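Local coordinates for saframycin Mx1 synthetase B (Legionella pneumophila subsp. pneumophila, PDB 3KXW), which belongs to the AMP-binding enzymes of the ANL superfamily, built from a large N-terminal domain and a smaller C-terminal one, at residues 373-378 and 448-453; 334-339 and 379-384. All blocks are in the same frame, centred on the assembly; numbering follows the deposited sequence.

Both contacts border the pocket that holds 5'-O-[(S)-(dodecanoyloxy)(hydroxy)phosphoryl]adenosine, and their centres lie about 10 Å apart. Contact 1 (373-378 with 448-453) reaches the adenine through S376 and V453, whereas contact 2 (334-339 with 379-384) lines the dodecanoyl chain with L334 and L335. Since residues 373-378 run straight into 379-384, one continuous piece of chain serves both. Strand 335-338 joins it from the side: T337 OG1 lies 2.8 Å from S376 O, and N378 N lies 3.0 Å from G338 O, both probable hydrogen bonds. The ligand is also hydrogen-bonded to D442, C326 and A330.

Contact 1 of 2, residues 373-378 and 448-453; sequences LVSSGN and ENELYV. With 1ZZ (5'-O-[(S)-(dodecanoyloxy)(hydroxy)phosphoryl]adenosine), chain B.
E450 reaches across to S375 with an extended side chain. Its CB lies 3.3 Å from S375 OG and also nears G377 O, CG lies beside the N378 side chain, and CD sits close to S375 OG. At the tip, OE1 takes a short hydrogen bond from S375 OG at 2.6 Å, using its anti lone pair, while OE2 turns to a salt bridge with K346. The serine hydroxyl is gripped twice. With OG anti to its own backbone N (chi1 174°), it curls beside the carbonyl carbon and accepts from G377 N at 2.9 Å, closing an ST turn at residues 375-377.

This turn brings two backbone bonds to strand 450-456, which pairs antiparallel with strand 442-447 in its sheet. S376 N donates to L451 O at 2.8 Å, almost in line with the carbonyl (C=O...N 174°), and L451 N returns a bond to G377 O at 3.0 Å. The positive phi of G377 is one at which a CB would press on the carbonyl oxygen of S376.

Beside the turn, the Y452 ring receives S375 CA over one face, a CH-pi contact 3.9 Å from the ring centroid and 28° off the normal. L373 O meets the same ring at its edge, in plane, and L373 CB packs against Y452 CD1. On the pocket side, S376 OG lies 3.0 Å from N5 of the ligand in a weak hydrogen bond, and V453 CG1 touches the adenine at C21, 3.5 Å away. One water bridges the segments, donating to V374 O, accepting from V453 N and also bonded to S376 OG; a second links V374 O to V453 O.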
loop_
_atom_site.group_PDB
_atom_site.type_symbol
_atom_site.label_atom_id
_atom_site.label_comp_id
_atom_site.label_asym_id
_atom_site.label_seq_id
_atom_site.Cartn_x
_atom_site.Cartn_y
_atom_site.Cartn_z
ATOM N N LEU A 373 5.697 -17.624 12.904
ATOM C CA LEU A 373 4.783 -16.564 12.530
ATOM C C LEU A 373 5.146 -15.348 13.358
ATOM O O LEU A 373 5.537 -15.483 14.524
ATOM C CB LEU A 373 3.333 -16.952 12.798
ATOM C CG LEU A 373 2.730 -18.087 11.973
ATOM C CD1 LEU A 373 1.273 -18.277 12.356
ATOM C CD2 LEU A 373 2.873 -17.827 10.472
ATOM N N VAL A 374 5.017 -14.170 12.752
ATOM C CA VAL A 374 5.337 -12.924 13.419
ATOM C C VAL A 374 4.060 -12.318 13.952
ATOM O O VAL A 374 3.038 -12.319 13.267
ATOM C CB VAL A 374 5.973 -11.912 12.454
ATOM C CG1 VAL A 374 6.197 -10.583 13.155
ATOM C CG2 VAL A 374 7.304 -12.460 11.891
ATOM N N SER A 375 4.113 -11.796 15.169
ATOM C CA SER A 375 2.978 -11.066 15.710
ATOM C C SER A 375 2.741 -9.749 14.960
ATOM O O SER A 375 3.680 -9.006 14.736
ATOM C CB SER A 375 3.212 -10.728 17.173
ATOM O OG SER A 375 2.169 -9.906 17.658
ATOM N N SER A 376 1.487 -9.467 14.614
ATOM C CA SER A 376 1.131 -8.142 14.104
ATOM C C SER A 376 0.740 -7.169 15.229
ATOM O O SER A 376 0.280 -6.058 14.954
ATOM C CB SER A 376 0.019 -8.216 13.034
ATOM O OG SER A 376 0.508 -8.799 11.834
ATOM N N GLY A 377 0.926 -7.565 16.482
ATOM C CA GLY A 377 0.762 -6.615 17.577
ATOM C C GLY A 377 -0.567 -6.710 18.318
ATOM O O GLY A 377 -1.343 -7.637 18.118
ATOM N N ASN A 378 -0.830 -5.752 19.197
ATOM C CA ASN A 378 -2.032 -5.799 20.003
ATOM C C ASN A 378 -3.177 -5.174 19.237
ATOM O O ASN A 378 -2.936 -4.269 18.460
ATOM C CB ASN A 378 -1.819 -4.957 21.265
ATOM C CG ASN A 378 -0.698 -5.471 22.119
ATOM O OD1 ASN A 378 -0.791 -6.548 22.710
ATOM N ND2 ASN A 378 0.380 -4.718 22.175
ATOM N N GLU A 448 -2.199 -14.405 23.703
ATOM C CA GLU A 448 -1.729 -13.425 24.696
ATOM C C GLU A 448 -1.910 -11.991 24.193
ATOM O O GLU A 448 -1.008 -11.132 24.275
ATOM C CB GLU A 448 -0.290 -13.729 25.085
ATOM C CG GLU A 448 -0.169 -15.201 25.452
ATOM C CD GLU A 448 1.132 -15.568 26.112
ATOM O OE1 GLU A 448 2.110 -14.805 25.999
ATOM O OE2 GLU A 448 1.174 -16.653 26.739
ATOM N N ASN A 449 -3.118 -11.770 23.687
ATOM C CA ASN A 449 -3.592 -10.496 23.175
ATOM C C ASN A 449 -2.763 -9.940 22.034
ATOM O O ASN A 449 -2.677 -8.725 21.859
ATOM C CB ASN A 449 -3.759 -9.462 24.288
ATOM C CG ASN A 449 -4.671 -8.302 23.871
ATOM O OD1 ASN A 449 -5.707 -8.504 23.224
ATOM N ND2 ASN A 449 -4.286 -7.091 24.235
ATOM N N GLU A 450 -2.141 -10.824 21.261
ATOM C CA GLU A 450 -1.507 -10.376 20.031
ATOM C C GLU A 450 -2.038 -11.143 18.839
ATOM O O GLU A 450 -2.354 -12.337 18.938
ATOM C CB GLU A 450 0.010 -10.440 20.146
ATOM C CG GLU A 450 0.487 -9.487 21.242
ATOM C CD GLU A 450 1.951 -9.187 21.202
ATOM O OE1 GLU A 450 2.573 -9.393 20.148
ATOM O OE2 GLU A 450 2.469 -8.710 22.227
ATOM N N LEU A 451 -2.138 -10.452 17.708
ATOM C CA LEU A 451 -2.775 -11.033 16.539
ATOM C C LEU A 451 -1.721 -11.639 15.628
ATOM O O LEU A 451 -0.772 -10.959 15.231
ATOM C CB LEU A 451 -3.568 -9.958 15.780
ATOM C CG LEU A 451 -4.146 -10.471 14.461
ATOM C CD1 LEU A 451 -5.251 -11.495 14.724
ATOM C CD2 LEU A 451 -4.671 -9.308 13.640
ATOM N N TYR A 452 -1.918 -12.912 15.292
ATOM C CA TYR A 452 -1.091 -13.641 14.351
ATOM C C TYR A 452 -1.913 -13.906 13.096
ATOM O O TYR A 452 -2.862 -14.678 13.121
ATOM C CB TYR A 452 -0.576 -14.938 14.991
ATOM C CG TYR A 452 0.406 -14.636 16.102
ATOM C CD1 TYR A 452 1.767 -14.653 15.868
ATOM C CD2 TYR A 452 -0.038 -14.295 17.376
ATOM C CE1 TYR A 452 2.668 -14.363 16.876
ATOM C CE2 TYR A 452 0.858 -13.991 18.394
ATOM C CZ TYR A 452 2.208 -14.021 18.123
ATOM O OH TYR A 452 3.121 -13.728 19.118
ATOM N N VAL A 453 -1.589 -13.202 12.014
ATOM C CA VAL A 453 -2.296 -13.391 10.749
ATOM C C VAL A 453 -1.769 -14.650 10.045
ATOM O O VAL A 453 -0.566 -14.827 9.885
ATOM C CB VAL A 453 -2.160 -12.146 9.837
ATOM C CG1 VAL A 453 -2.909 -12.352 8.516
ATOM C CG2 VAL A 453 -2.654 -10.909 10.557
HETATM P P 1ZZ B . -5.284 -2.862 1.893
HETATM C C1 1ZZ B . 2.880 6.222 9.945
HETATM N N1 1ZZ B . -2.368 -7.483 5.279
HETATM O O1 1ZZ B . -2.487 -3.078 3.550
HETATM C C2 1ZZ B . 2.668 4.857 9.278
HETATM N N2 1ZZ B . -1.362 -6.295 6.884
HETATM O O2 1ZZ B . -4.456 -1.930 2.994
HETATM C C3 1ZZ B . 1.535 4.062 9.938
HETATM N N3 1ZZ B . -1.427 -9.839 5.942
HETATM O O3 1ZZ B . -6.700 -2.582 2.012
HETATM C C4 1ZZ B . 1.051 2.933 9.016
HETATM N N4 1ZZ B . 0.049 -9.692 7.842
HETATM O O4 1ZZ B . -4.746 -2.484 0.419
HETATM C C5 1ZZ B . 0.258 1.849 9.764
HETATM N N5 1ZZ B . 0.505 -7.737 9.036
HETATM O O5 1ZZ B . -4.978 -4.485 2.124
HETATM C C6 1ZZ B . -0.062 0.719 8.774
HETATM O O6 1ZZ B . -3.524 -6.655 3.245
HETATM C C7 1ZZ B . -0.717 -0.613 9.216
HETATM O O7 1ZZ B . -4.860 -9.161 3.881
HETATM C C8 1ZZ B . -0.878 -1.754 8.192
HETATM O O8 1ZZ B . -6.629 -7.516 4.431
HETATM C C9 1ZZ B . -2.146 -1.507 7.359
HETATM C C10 1ZZ B . -2.087 -2.082 5.924
HETATM C C11 1ZZ B . -3.299 -1.520 5.128
HETATM C C12 1ZZ B . -3.674 -2.529 4.026
HETATM C C13 1ZZ B . -5.169 -5.090 3.385
HETATM C C14 1ZZ B . -4.808 -6.439 3.324
HETATM C C15 1ZZ B . -5.320 -7.272 4.555
HETATM C C16 1ZZ B . -4.553 -8.347 4.577
HETATM C C17 1ZZ B . -3.269 -7.756 4.251
HETATM C C18 1ZZ B . -2.152 -6.179 5.883
HETATM C C19 1ZZ B . -0.973 -7.735 6.962
HETATM C C20 1ZZ B . -1.606 -8.417 6.053
HETATM C C21 1ZZ B . -0.608 -10.453 6.760
HETATM C C22 1ZZ B . -0.101 -8.474 7.956
HETATM O O HOH W 1 0.890 -11.523 11.847
HETATM O O HOH W 2 1.775 -14.453 11.276
#

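Contact 2 of 2, residues 334-339 and 379-384; sequences LLVTGG and PIQEVK. With 1ZZ (5'-O-[(S)-(dodecanoyloxy)(hydroxy)phosphoryl]adenosine), chain B.
Q381 sets CG anti to its carbonyl carbon (chi1 -58°) and then runs extended, carrying the amide across to L335. I380 also has CG1 anti to the carbonyl carbon, and its chi2 of 162° places CD1 against the backbone of G338 and the side chain of L335. There CD1 lies 3.5 Å from G338 N and 3.8 Å from L335 CD2, the two side chains crossing obliquely.

At the end of Q381, NE2 donates to L335 O at 2.8 Å. The oxygen lies close to the amide plane, but the donor stands well above the carbonyl plane, 50° out of it. A second bond from NE2 to A332 O and one between OE1 and S406 OG hold the amide at both ends, fixing its rotation. V336 presents its CG2 methyl to this amide, 3.6 Å from Q381 NE2.

One carbonyl gathers the turn between the strands: V336 O accepts from I380 N at 2.8 Å and from Q381 N at 3.1 Å, both in the carbonyl plane. T337 pairs with P379 as an antiparallel non-hydrogen-bonded pair, and on the opposite flank of strand 335-338, toward strand 323-328, V336 and T337 both face Y327 in a classic beta bulge. Farther on, V383 CG2 meets V336 CG1 at 3.6 Å and also packs against T337 CG2, each pair crossing at about a right angle.

L334 and L335 meanwhile meet the dodecanoyl chain of the ligand, L334 CD1 approaching C11 to 3.5 Å. Strand 335-338 sits between strand 323-328 and the short edge strand 378-379. Helix 189-202 touches I380 and Q381, and from residue 382 the chain enters the antiparallel sheet beside strand 400-405.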
loop_
_atom_site.group_PDB
_atom_site.type_symbol
_atom_site.label_atom_id
_atom_site.label_comp_id
_atom_site.label_asym_id
_atom_site.label_seq_id
_atom_site.Cartn_x
_atom_site.Cartn_y
_atom_site.Cartn_z
ATOM N N LEU A 334 -7.259 2.265 8.253
ATOM C CA LEU A 334 -5.904 1.757 8.067
ATOM C C LEU A 334 -5.497 0.856 9.207
ATOM O O LEU A 334 -5.581 -0.358 9.086
ATOM C CB LEU A 334 -4.889 2.887 7.904
ATOM C CG LEU A 334 -3.468 2.415 7.547
ATOM C CD1 LEU A 334 -3.428 1.826 6.141
ATOM C CD2 LEU A 334 -2.508 3.593 7.675
ATOM N N LEU A 335 -5.059 1.442 10.311
ATOM C CA LEU A 335 -4.351 0.662 11.342
ATOM C C LEU A 335 -5.300 -0.074 12.276
ATOM O O LEU A 335 -6.151 0.562 12.894
ATOM C CB LEU A 335 -3.439 1.597 12.151
ATOM C CG LEU A 335 -2.674 1.002 13.325
ATOM C CD1 LEU A 335 -1.641 -0.064 12.850
ATOM C CD2 LEU A 335 -2.005 2.129 14.126
ATOM N N VAL A 336 -5.113 -1.395 12.409
ATOM C CA VAL A 336 -5.965 -2.258 13.249
ATOM C C VAL A 336 -5.191 -2.841 14.426
ATOM O O VAL A 336 -5.670 -2.792 15.559
ATOM C CB VAL A 336 -6.611 -3.402 12.420
ATOM C CG1 VAL A 336 -7.386 -4.413 13.310
ATOM C CG2 VAL A 336 -7.546 -2.799 11.384
ATOM N N THR A 337 -3.996 -3.375 14.164
ATOM C CA THR A 337 -3.146 -3.892 15.245
ATOM C C THR A 337 -1.704 -3.417 15.111
ATOM O O THR A 337 -1.225 -3.188 14.013
ATOM C CB THR A 337 -3.130 -5.461 15.311
ATOM O OG1 THR A 337 -2.428 -6.007 14.186
ATOM C CG2 THR A 337 -4.528 -6.019 15.322
ATOM N N GLY A 338 -1.021 -3.286 16.248
ATOM C CA GLY A 338 0.382 -2.950 16.284
ATOM C C GLY A 338 0.897 -3.047 17.705
ATOM O O GLY A 338 0.122 -2.944 18.657
ATOM N N GLY A 339 2.196 -3.249 17.861
ATOM C CA GLY A 339 2.738 -3.419 19.199
ATOM C C GLY A 339 3.153 -2.121 19.856
ATOM O O GLY A 339 2.613 -1.053 19.561
ATOM N N PRO A 379 -4.426 -5.605 19.506
ATOM C CA PRO A 379 -5.574 -4.915 18.896
ATOM C C PRO A 379 -5.622 -3.449 19.301
ATOM O O PRO A 379 -5.644 -3.140 20.497
ATOM C CB PRO A 379 -6.775 -5.656 19.478
ATOM C CG PRO A 379 -6.260 -7.050 19.782
ATOM C CD PRO A 379 -4.830 -6.820 20.241
ATOM N N ILE A 380 -5.625 -2.552 18.320
ATOM C CA ILE A 380 -5.801 -1.130 18.568
ATOM C C ILE A 380 -7.252 -0.779 18.287
ATOM O O ILE A 380 -7.863 -0.050 19.059
ATOM C CB ILE A 380 -4.849 -0.310 17.694
ATOM C CG1 ILE A 380 -3.403 -0.603 18.106
ATOM C CG2 ILE A 380 -5.179 1.195 17.775
ATOM C CD1 ILE A 380 -2.368 -0.201 17.079
ATOM N N GLN A 381 -7.797 -1.286 17.174
ATOM C CA GLN A 381 -9.235 -1.370 17.005
ATOM C C GLN A 381 -9.656 -2.668 17.671
ATOM O O GLN A 381 -8.841 -3.560 17.823
ATOM C CB GLN A 381 -9.625 -1.390 15.526
ATOM C CG GLN A 381 -9.126 -0.155 14.769
ATOM C CD GLN A 381 -9.743 -0.011 13.387
ATOM O OE1 GLN A 381 -10.945 -0.251 13.184
ATOM N NE2 GLN A 381 -8.921 0.371 12.427
ATOM N N GLU A 382 -10.922 -2.780 18.073
ATOM C CA GLU A 382 -11.401 -4.049 18.628
ATOM C C GLU A 382 -11.313 -5.168 17.580
ATOM O O GLU A 382 -11.804 -5.008 16.460
ATOM C CB GLU A 382 -12.834 -3.934 19.156
ATOM C CG GLU A 382 -13.437 -5.322 19.521
ATOM C CD GLU A 382 -14.916 -5.259 19.946
ATOM O OE1 GLU A 382 -15.352 -4.199 20.442
ATOM O OE2 GLU A 382 -15.629 -6.272 19.786
ATOM N N VAL A 383 -10.711 -6.301 17.956
ATOM C CA VAL A 383 -10.528 -7.444 17.056
ATOM C C VAL A 383 -11.147 -8.699 17.679
ATOM O O VAL A 383 -10.856 -9.027 18.828
ATOM C CB VAL A 383 -9.020 -7.736 16.816
ATOM C CG1 VAL A 383 -8.829 -9.122 16.174
ATOM C CG2 VAL A 383 -8.392 -6.653 15.965
ATOM N N LYS A 384 -12.033 -9.368 16.954
ATOM C CA LYS A 384 -12.534 -10.675 17.359
ATOM C C LYS A 384 -12.181 -11.744 16.331
ATOM O O LYS A 384 -12.159 -11.480 15.133
ATOM C CB LYS A 384 -14.058 -10.641 17.561
ATOM C CG LYS A 384 -14.463 -10.004 18.867
ATOM C CD LYS A 384 -15.955 -10.164 19.099
ATOM C CE LYS A 384 -16.400 -9.453 20.381
ATOM N NZ LYS A 384 -15.467 -9.742 21.483
HETATM P P 1ZZ B . -5.284 -2.862 1.893
HETATM C C1 1ZZ B . 2.880 6.222 9.945
HETATM N N1 1ZZ B . -2.368 -7.483 5.279
HETATM O O1 1ZZ B . -2.487 -3.078 3.550
HETATM C C2 1ZZ B . 2.668 4.857 9.278
HETATM N N2 1ZZ B . -1.362 -6.295 6.884
HETATM O O2 1ZZ B . -4.456 -1.930 2.994
HETATM C C3 1ZZ B . 1.535 4.062 9.938
HETATM N N3 1ZZ B . -1.427 -9.839 5.942
HETATM O O3 1ZZ B . -6.700 -2.582 2.012
HETATM C C4 1ZZ B . 1.051 2.933 9.016
HETATM N N4 1ZZ B . 0.049 -9.692 7.842
HETATM O O4 1ZZ B . -4.746 -2.484 0.419
HETATM C C5 1ZZ B . 0.258 1.849 9.764
HETATM N N5 1ZZ B . 0.505 -7.737 9.036
HETATM O O5 1ZZ B . -4.978 -4.485 2.124
HETATM C C6 1ZZ B . -0.062 0.719 8.774
HETATM O O6 1ZZ B . -3.524 -6.655 3.245
HETATM C C7 1ZZ B . -0.717 -0.613 9.216
HETATM O O7 1ZZ B . -4.860 -9.161 3.881
HETATM C C8 1ZZ B . -0.878 -1.754 8.192
HETATM O O8 1ZZ B . -6.629 -7.516 4.431
HETATM C C9 1ZZ B . -2.146 -1.507 7.359
HETATM C C10 1ZZ B . -2.087 -2.082 5.924
HETATM C C11 1ZZ B . -3.299 -1.520 5.128
HETATM C C12 1ZZ B . -3.674 -2.529 4.026
HETATM C C13 1ZZ B . -5.169 -5.090 3.385
HETATM C C14 1ZZ B . -4.808 -6.439 3.324
HETATM C C15 1ZZ B . -5.320 -7.272 4.555
HETATM C C16 1ZZ B . -4.553 -8.347 4.577
HETATM C C17 1ZZ B . -3.269 -7.756 4.251
HETATM C C18 1ZZ B . -2.152 -6.179 5.883
HETATM C C19 1ZZ B . -0.973 -7.735 6.962
HETATM C C20 1ZZ B . -1.606 -8.417 6.053
HETATM C C21 1ZZ B . -0.608 -10.453 6.760
HETATM C C22 1ZZ B . -0.101 -8.474 7.956
#